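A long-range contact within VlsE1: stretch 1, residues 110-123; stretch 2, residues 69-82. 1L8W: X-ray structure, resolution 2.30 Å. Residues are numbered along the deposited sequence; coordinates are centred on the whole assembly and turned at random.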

# COMPACT_ATOMS: atom_id res chain seq x y z
N ALA A 110 -30.77 1.95 12.54
CA ALA A 110 -29.39 2.38 12.65
C ALA A 110 -28.47 1.17 12.81
O ALA A 110 -27.29 1.23 12.49
CB ALA A 110 -29.22 3.31 13.83
N ILE A 111 -29.03 0.07 13.31
CA ILE A 111 -28.26 -1.15 13.50
C ILE A 111 -28.06 -1.84 12.15
O ILE A 111 -27.00 -2.40 11.87
CB ILE A 111 -28.97 -2.12 14.50
CG1 ILE A 111 -27.95 -3.00 15.21
CG2 ILE A 111 -29.97 -3.01 13.75
CD1 ILE A 111 -27.29 -4.04 14.34
N LYS A 112 -29.10 -1.80 11.31
CA LYS A 112 -29.04 -2.43 10.00
C LYS A 112 -28.00 -1.74 9.13
O LYS A 112 -27.19 -2.40 8.48
CB LYS A 112 -30.41 -2.34 9.32
CG LYS A 112 -30.52 -3.09 8.01
CD LYS A 112 -31.87 -2.85 7.35
CE LYS A 112 -32.03 -3.70 6.09
NZ LYS A 112 -31.94 -5.16 6.40
N GLU A 113 -28.03 -0.41 9.12
CA GLU A 113 -27.09 0.38 8.33
C GLU A 113 -25.63 0.18 8.77
O GLU A 113 -24.74 0.05 7.93
CB GLU A 113 -27.45 1.86 8.41
CG GLU A 113 -27.64 2.38 9.82
CD GLU A 113 -27.84 3.88 9.88
OE1 GLU A 113 -28.76 4.39 9.19
OE2 GLU A 113 -27.09 4.56 10.61
N VAL A 114 -25.40 0.16 10.07
CA VAL A 114 -24.07 -0.03 10.61
C VAL A 114 -23.61 -1.46 10.32
O VAL A 114 -22.44 -1.71 10.05
CB VAL A 114 -24.05 0.22 12.13
CG1 VAL A 114 -22.68 -0.09 12.71
CG2 VAL A 114 -24.40 1.67 12.41
N SER A 115 -24.56 -2.40 10.37
CA SER A 115 -24.27 -3.80 10.11
C SER A 115 -23.84 -3.98 8.66
O SER A 115 -22.90 -4.71 8.36
CB SER A 115 -25.50 -4.66 10.41
OG SER A 115 -25.27 -6.03 10.11
N GLU A 116 -24.55 -3.31 7.75
CA GLU A 116 -24.25 -3.40 6.33
C GLU A 116 -22.87 -2.81 6.08
O GLU A 116 -22.10 -3.31 5.25
CB GLU A 116 -25.30 -2.62 5.53
CG GLU A 116 -25.66 -3.23 4.18
CD GLU A 116 -27.05 -3.87 4.19
OE1 GLU A 116 -28.02 -3.18 4.58
OE2 GLU A 116 -27.18 -5.05 3.79
N LEU A 117 -22.57 -1.74 6.80
CA LEU A 117 -21.29 -1.05 6.70
C LEU A 117 -20.22 -2.07 7.10
O LEU A 117 -19.27 -2.31 6.35
CB LEU A 117 -21.28 0.16 7.65
CG LEU A 117 -20.19 1.24 7.63
CD1 LEU A 117 -19.46 1.25 8.95
CD2 LEU A 117 -19.22 1.03 6.46
N LEU A 118 -20.39 -2.68 8.27
CA LEU A 118 -19.44 -3.68 8.74
C LEU A 118 -19.24 -4.79 7.71
O LEU A 118 -18.12 -5.24 7.48
CB LEU A 118 -19.92 -4.28 10.07
CG LEU A 118 -19.84 -3.32 11.27
CD1 LEU A 118 -20.65 -3.87 12.43
CD2 LEU A 118 -18.39 -3.11 11.66
N ASP A 119 -20.34 -5.23 7.09
CA ASP A 119 -20.27 -6.28 6.06
C ASP A 119 -19.40 -5.87 4.88
O ASP A 119 -18.60 -6.67 4.39
CB ASP A 119 -21.67 -6.61 5.53
CG ASP A 119 -22.41 -7.60 6.40
OD1 ASP A 119 -21.73 -8.32 7.18
OD2 ASP A 119 -23.65 -7.68 6.29
N LYS A 120 -19.59 -4.64 4.42
CA LYS A 120 -18.83 -4.12 3.29
C LYS A 120 -17.33 -4.06 3.58
O LYS A 120 -16.51 -4.36 2.71
CB LYS A 120 -19.34 -2.72 2.93
CG LYS A 120 -20.80 -2.70 2.50
CD LYS A 120 -21.27 -1.31 2.08
CE LYS A 120 -22.72 -1.36 1.62
NZ LYS A 120 -23.25 -0.00 1.32
N LEU A 121 -17.00 -3.68 4.80
CA LEU A 121 -15.61 -3.58 5.22
C LEU A 121 -14.96 -4.96 5.26
O LEU A 121 -13.88 -5.16 4.71
CB LEU A 121 -15.53 -2.90 6.60
CG LEU A 121 -15.96 -1.43 6.70
CD1 LEU A 121 -16.05 -1.01 8.17
CD2 LEU A 121 -14.97 -0.55 5.96
N VAL A 122 -15.63 -5.93 5.88
CA VAL A 122 -15.08 -7.28 5.97
C VAL A 122 -14.82 -7.85 4.58
O VAL A 122 -13.75 -8.40 4.33
CB VAL A 122 -16.03 -8.21 6.75
CG1 VAL A 122 -15.48 -9.63 6.75
CG2 VAL A 122 -16.18 -7.70 8.18
N LYS A 123 -15.80 -7.72 3.69
CA LYS A 123 -15.65 -8.21 2.33
C LYS A 123 -14.51 -7.49 1.62
O LYS A 123 -13.77 -8.09 0.85
CB LYS A 123 -16.95 -8.00 1.54
CG LYS A 123 -17.98 -9.13 1.68
CD LYS A 123 -18.49 -9.32 3.11
CE LYS A 123 -19.41 -10.54 3.22
NZ LYS A 123 -20.00 -10.71 4.58
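Stretch 2 69-82: VAAKLEKTKTDLNS

The centre of this contact is a leucine exchange between two helices of VlsE1. L118 points toward stretch 2 and enters a hole formed by L73, T76, K77 and L80; L80 returns the gesture, its side chain sitting among I111, V114, S115 and L118. The two knobs touch each other, L118 CD1 to L80 CD2 at 3.9 Å. They use different rotamers to do it: L118 is m at chi1 and t at chi2, L80 t and then p. Part of the wall that L118 meets is backbone, since its CD1 lies 3.5 Å from K77 CA, while its CD2 packs 4.0 Å from T76 CG2 and 4.2 Å from L73 CD2.

Stretch 2 is helical from 69 to 80 and runs nearly antiparallel to the helix of 110-123. The axes approach to 9.4 Å with a signed crossing angle of -161°, so ascending numbers on one side meet descending numbers on the other: I111 is in register with L80, S115 with K77, V122 with A70. The CA atoms of V122 and A70 are 5.4 Å apart, against 7.1 Å for those of I111 and L80, and the small alanine stands where the backbones are nearer.

The contacting positions recur in steps of three, four and one, which keeps them on one side of each helix: A70, L73, E74, T76, K77, L80 and N81 in stretch 2, and I111, V114, S115, L118, D119, L121 and V122 in stretch 1. Leucine, isoleucine and valine supply the apolar part. Toward the A70 end, L73 packs against L121 and V122, with CD1 3.6 Å from L121 CB and CB 3.5 Å from V122 CG2. Toward the other end, L80 is held by V114, whose CG1 lies 3.5 Å from L80 CD2, and by I111, whose CD1 comes tightly to 3.3 Å from L80 CG.

Polarity gathers along the margin. K77 serves two purposes: its CA and CB line the hole for L118, and its extended chain, t through chi3, carries the amine past S115, whose OG is 3.3 Å from K77 CE, to D119. The salt bridge there is long, 3.8 Å from K77 NZ to D119 OD1, and the position of OD1 is less sure. A water joins the same pair, accepting from K77 NZ at 2.9 Å and donating to D119 OD2 at 3.1 Å. No direct hydrogen bond crosses the contact. N81, the first residue to leave helical geometry, closes the edge with OD1 3.2 Å from I111 CD1.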

# COMPACT_ATOMS: atom_id res chain seq x y z
N VAL A 69 -7.79 -7.66 11.15
CA VAL A 69 -8.77 -6.59 10.99
C VAL A 69 -10.13 -7.23 10.70
O VAL A 69 -11.15 -6.81 11.24
CB VAL A 69 -8.42 -5.65 9.79
CG1 VAL A 69 -9.62 -4.74 9.47
CG2 VAL A 69 -7.20 -4.82 10.11
N ALA A 70 -10.14 -8.23 9.83
CA ALA A 70 -11.40 -8.91 9.52
C ALA A 70 -12.01 -9.45 10.82
O ALA A 70 -13.20 -9.24 11.10
CB ALA A 70 -11.15 -10.05 8.53
N ALA A 71 -11.18 -10.11 11.62
CA ALA A 71 -11.61 -10.69 12.89
C ALA A 71 -12.29 -9.68 13.81
O ALA A 71 -13.37 -9.94 14.35
CB ALA A 71 -10.43 -11.31 13.60
N LYS A 72 -11.66 -8.52 13.99
CA LYS A 72 -12.22 -7.47 14.84
C LYS A 72 -13.53 -6.95 14.27
O LYS A 72 -14.46 -6.64 15.01
CB LYS A 72 -11.23 -6.31 14.99
CG LYS A 72 -9.92 -6.67 15.68
CD LYS A 72 -9.00 -5.45 15.77
CE LYS A 72 -7.68 -5.77 16.46
NZ LYS A 72 -6.76 -4.59 16.52
N LEU A 73 -13.61 -6.84 12.95
CA LEU A 73 -14.82 -6.35 12.30
C LEU A 73 -15.96 -7.35 12.46
O LEU A 73 -17.10 -6.97 12.67
CB LEU A 73 -14.56 -6.09 10.81
CG LEU A 73 -13.67 -4.89 10.50
CD1 LEU A 73 -13.55 -4.74 9.01
CD2 LEU A 73 -14.26 -3.63 11.12
N GLU A 74 -15.65 -8.63 12.34
CA GLU A 74 -16.65 -9.68 12.48
C GLU A 74 -17.21 -9.73 13.90
O GLU A 74 -18.43 -9.84 14.09
CB GLU A 74 -16.05 -11.03 12.11
CG GLU A 74 -16.01 -11.27 10.61
CD GLU A 74 -15.02 -12.34 10.21
OE1 GLU A 74 -14.72 -13.21 11.05
OE2 GLU A 74 -14.54 -12.30 9.06
N LYS A 75 -16.33 -9.64 14.88
CA LYS A 75 -16.75 -9.67 16.27
C LYS A 75 -17.62 -8.46 16.60
O LYS A 75 -18.66 -8.58 17.26
CB LYS A 75 -15.54 -9.71 17.20
CG LYS A 75 -15.94 -9.80 18.64
CD LYS A 75 -14.94 -10.55 19.47
CE LYS A 75 -15.62 -11.07 20.74
NZ LYS A 75 -16.41 -10.00 21.43
N THR A 76 -17.18 -7.29 16.17
CA THR A 76 -17.93 -6.07 16.40
C THR A 76 -19.33 -6.22 15.78
O THR A 76 -20.32 -5.79 16.36
CB THR A 76 -17.22 -4.84 15.77
OG1 THR A 76 -16.14 -4.44 16.63
CG2 THR A 76 -18.18 -3.69 15.59
N LYS A 77 -19.41 -6.84 14.60
CA LYS A 77 -20.70 -7.03 13.95
C LYS A 77 -21.61 -7.97 14.76
O LYS A 77 -22.82 -7.77 14.81
CB LYS A 77 -20.53 -7.59 12.54
CG LYS A 77 -21.86 -7.79 11.81
CD LYS A 77 -21.64 -8.25 10.38
CE LYS A 77 -22.95 -8.36 9.62
NZ LYS A 77 -23.84 -9.43 10.16
N THR A 78 -21.02 -8.99 15.37
CA THR A 78 -21.79 -9.93 16.19
C THR A 78 -22.33 -9.20 17.43
O THR A 78 -23.52 -9.28 17.74
CB THR A 78 -20.91 -11.11 16.66
OG1 THR A 78 -20.39 -11.82 15.53
CG2 THR A 78 -21.72 -12.06 17.54
N ASP A 79 -21.45 -8.49 18.13
CA ASP A 79 -21.85 -7.76 19.33
C ASP A 79 -22.92 -6.72 19.04
O ASP A 79 -23.73 -6.39 19.89
CB ASP A 79 -20.63 -7.10 19.99
CG ASP A 79 -19.54 -8.10 20.35
OD1 ASP A 79 -19.86 -9.30 20.53
OD2 ASP A 79 -18.36 -7.68 20.45
N LEU A 80 -22.92 -6.21 17.82
CA LEU A 80 -23.90 -5.21 17.43
C LEU A 80 -25.27 -5.85 17.22
O LEU A 80 -26.29 -5.34 17.70
CB LEU A 80 -23.46 -4.52 16.14
CG LEU A 80 -24.36 -3.38 15.68
CD1 LEU A 80 -24.28 -2.26 16.70
CD2 LEU A 80 -23.92 -2.90 14.31
N ASN A 81 -25.29 -6.97 16.51
CA ASN A 81 -26.52 -7.68 16.23
C ASN A 81 -26.99 -8.52 17.41
O ASN A 81 -27.86 -9.37 17.26
CB ASN A 81 -26.34 -8.60 15.02
CG ASN A 81 -26.04 -7.83 13.76
OD1 ASN A 81 -26.83 -7.00 13.32
ND2 ASN A 81 -24.88 -8.10 13.18
N SER A 82 -26.40 -8.28 18.58
CA SER A 82 -26.78 -9.03 19.76
C SER A 82 -27.10 -8.09 20.91
O SER A 82 -26.64 -8.28 22.03
CB SER A 82 -25.66 -9.99 20.15
OG SER A 82 -24.47 -9.28 20.41
O HOH W 1 -24.32 -10.47 7.51